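PDB 1Z4E: transcriptional regulator from Bacillus halodurans, which probably acts as a GNAT-family acyltransferase, transferring acyl groups other than amino-acyl ones. Local coordinates for residues V72-Y77 with E112-R117. Residues are numbered along the deposited sequence; the frame is centred on the assembly and turned at random.
Sequences VTFTPY and ERAKER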
loop_
_atom_site.group_PDB
_atom_site.type_symbol
_atom_site.label_atom_id
_atom_site.label_comp_id
_atom_site.label_asym_id
_atom_site.label_seq_id
_atom_site.Cartn_x
_atom_site.Cartn_y
_atom_site.Cartn_z
ATOM N N VAL A 72 -4.205 -7.693 4.694
ATOM C CA VAL A 72 -3.934 -6.429 5.352
ATOM C C VAL A 72 -2.448 -6.390 5.691
ATOM O O VAL A 72 -1.875 -7.391 6.145
ATOM C CB VAL A 72 -4.810 -6.254 6.617
ATOM C CG1 VAL A 72 -4.479 -7.331 7.642
ATOM C CG2 VAL A 72 -4.612 -4.855 7.203
ATOM N N THR A 73 -1.823 -5.246 5.427
ATOM C CA THR A 73 -0.399 -5.056 5.675
ATOM C C THR A 73 -0.186 -3.828 6.560
ATOM O O THR A 73 -0.728 -2.752 6.284
ATOM C CB THR A 73 0.363 -4.846 4.352
ATOM O OG1 THR A 73 0.024 -3.565 3.808
ATOM C CG2 THR A 73 -0.025 -5.902 3.342
ATOM N N PHE A 74 0.599 -4.000 7.621
ATOM C CA PHE A 74 0.892 -2.929 8.572
ATOM C C PHE A 74 2.312 -2.478 8.277
ATOM O O PHE A 74 3.246 -3.274 8.364
ATOM C CB PHE A 74 0.782 -3.469 9.997
ATOM C CG PHE A 74 -0.505 -4.187 10.262
ATOM C CD1 PHE A 74 -1.698 -3.485 10.378
ATOM C CD2 PHE A 74 -0.530 -5.577 10.362
ATOM C CE1 PHE A 74 -2.907 -4.158 10.586
ATOM C CE2 PHE A 74 -1.726 -6.258 10.568
ATOM C CZ PHE A 74 -2.917 -5.550 10.680
ATOM N N THR A 75 2.472 -1.203 7.946
ATOM C CA THR A 75 3.778 -0.673 7.552
ATOM C C THR A 75 4.126 0.688 8.166
ATOM O O THR A 75 3.262 1.546 8.312
ATOM C CB THR A 75 3.810 -0.510 6.005
ATOM O OG1 THR A 75 3.383 -1.733 5.394
ATOM C CG2 THR A 75 5.216 -0.153 5.505
ATOM N N PRO A 76 5.403 0.891 8.543
ATOM C CA PRO A 76 5.808 2.177 9.123
ATOM C C PRO A 76 6.178 3.147 8.000
ATOM O O PRO A 76 6.694 2.734 6.962
ATOM C CB PRO A 76 7.022 1.809 9.972
ATOM C CG PRO A 76 7.649 0.684 9.179
ATOM C CD PRO A 76 6.436 -0.141 8.775
ATOM N N TYR A 77 5.902 4.429 8.214
ATOM C CA TYR A 77 6.215 5.484 7.258
ATOM C C TYR A 77 6.726 6.674 8.074
ATOM O O TYR A 77 6.508 6.734 9.284
ATOM C CB TYR A 77 4.954 5.914 6.496
ATOM C CG TYR A 77 4.309 4.823 5.674
ATOM C CD1 TYR A 77 4.655 4.620 4.336
ATOM C CD2 TYR A 77 3.350 3.989 6.238
ATOM C CE1 TYR A 77 4.044 3.601 3.578
ATOM C CE2 TYR A 77 2.745 2.985 5.507
ATOM C CZ TYR A 77 3.087 2.793 4.183
ATOM O OH TYR A 77 2.442 1.802 3.482
ATOM N N GLU A 112 -10.084 -2.745 13.377
ATOM C CA GLU A 112 -9.801 -2.848 14.806
ATOM C C GLU A 112 -8.418 -3.448 15.001
ATOM O O GLU A 112 -7.692 -3.091 15.931
ATOM C CB GLU A 112 -10.852 -3.713 15.506
ATOM C CG GLU A 112 -12.162 -2.980 15.695
ATOM C CD GLU A 112 -11.952 -1.623 16.343
ATOM O OE1 GLU A 112 -11.337 -1.591 17.433
ATOM O OE2 GLU A 112 -12.392 -0.598 15.762
ATOM N N ARG A 113 -8.071 -4.373 14.116
ATOM C CA ARG A 113 -6.774 -5.033 14.137
ATOM C C ARG A 113 -5.701 -3.955 13.950
ATOM O O ARG A 113 -4.715 -3.910 14.686
ATOM C CB ARG A 113 -6.710 -6.047 12.993
ATOM C CG ARG A 113 -5.448 -6.891 12.926
ATOM C CD ARG A 113 -5.618 -8.191 13.677
ATOM N NE ARG A 113 -4.610 -9.184 13.305
ATOM C CZ ARG A 113 -4.449 -10.343 13.938
ATOM N NH1 ARG A 113 -5.229 -10.646 14.968
ATOM N NH2 ARG A 113 -3.512 -11.197 13.546
ATOM N N ALA A 114 -5.914 -3.084 12.964
ATOM C CA ALA A 114 -4.983 -1.994 12.672
ATOM C C ALA A 114 -4.803 -1.071 13.875
ATOM O O ALA A 114 -3.679 -0.685 14.196
ATOM C CB ALA A 114 -5.470 -1.192 11.472
ATOM N N LYS A 115 -5.904 -0.702 14.528
ATOM C CA LYS A 115 -5.822 0.165 15.703
ATOM C C LYS A 115 -4.981 -0.538 16.769
ATOM O O LYS A 115 -4.128 0.082 17.414
ATOM C CB LYS A 115 -7.217 0.463 16.264
ATOM C CG LYS A 115 -8.087 1.332 15.372
ATOM C CD LYS A 115 -9.470 1.486 15.977
ATOM C CE LYS A 115 -10.380 2.356 15.122
ATOM N NZ LYS A 115 -11.750 2.408 15.712
ATOM N N GLU A 116 -5.228 -1.835 16.947
ATOM C CA GLU A 116 -4.483 -2.639 17.917
ATOM C C GLU A 116 -2.983 -2.583 17.640
ATOM O O GLU A 116 -2.177 -2.537 18.571
ATOM C CB GLU A 116 -4.932 -4.101 17.859
ATOM C CG GLU A 116 -6.184 -4.427 18.645
ATOM C CD GLU A 116 -6.751 -5.791 18.278
ATOM O OE1 GLU A 116 -5.971 -6.663 17.833
ATOM O OE2 GLU A 116 -7.972 -5.992 18.439
ATOM N N ARG A 117 -2.619 -2.605 16.358
ATOM C CA ARG A 117 -1.216 -2.565 15.946
ATOM C C ARG A 117 -0.610 -1.170 16.054
ATOM O O ARG A 117 0.573 -0.983 15.775
ATOM C CB ARG A 117 -1.063 -3.040 14.498
ATOM C CG ARG A 117 -1.425 -4.484 14.250
ATOM C CD ARG A 117 -0.525 -5.439 15.012
ATOM N NE ARG A 117 -0.916 -6.819 14.753
ATOM C CZ ARG A 117 -0.439 -7.571 13.765
ATOM N NH1 ARG A 117 0.472 -7.094 12.927
ATOM N NH2 ARG A 117 -0.896 -8.803 13.606
#
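Phe74 on strand 65-76 meets Arg113 and Ala114 in the last turn of helix 102-116, and Arg117 just after its end. Phe74 CB points toward the helix, and CG, anti to the carbonyl carbon (chi1 -51°), sets the ring against it. Ala114 CA approaches the ring obliquely, 3.7 Å from Phe74 CE1, with Ala114 CB also in apolar contact. A methyl suits this position because it lets strand and helix come close, the CA atoms of Phe74 and Ala114 being 7.2 Å apart. Arg113 CG, too, comes obliquely to the ring, 3.6 Å from Phe74 CZ.

Arg117 adds a CH-pi contact. Its CG stands 3.8 Å from the centroid of the Phe74 ring, almost on the normal. The chain then bends at chi2 (-63°) and arches over, bringing Arg117 NH1 to the rim of the ring, 3.1 Å from Phe74 CD2. Phe74 CE2 lies over one face of the guanidinium, near its edge; the two planes are 48° apart, so this is no flat stack.

Both arginines pack their aliphatic stems on the aromatic ring, while their NH2 atoms reach Glu56 of the neighbouring strand in salt bridges; Arg113 also pairs with Glu9. Long, amphipathic side chains suit this border of the core. An alanine in place of Phe74 would probably leave a gap beside Ala114 and free the stem of Arg117 to turn, slackening its approach to Glu56.

Ala86 and Cys119 also touch Phe74, so the ring lies between helix and sheet. Helix 102-116 links the parallel neighbours 84-93 and 119-127, a beta-alpha-beta crossover of the GNAT fold.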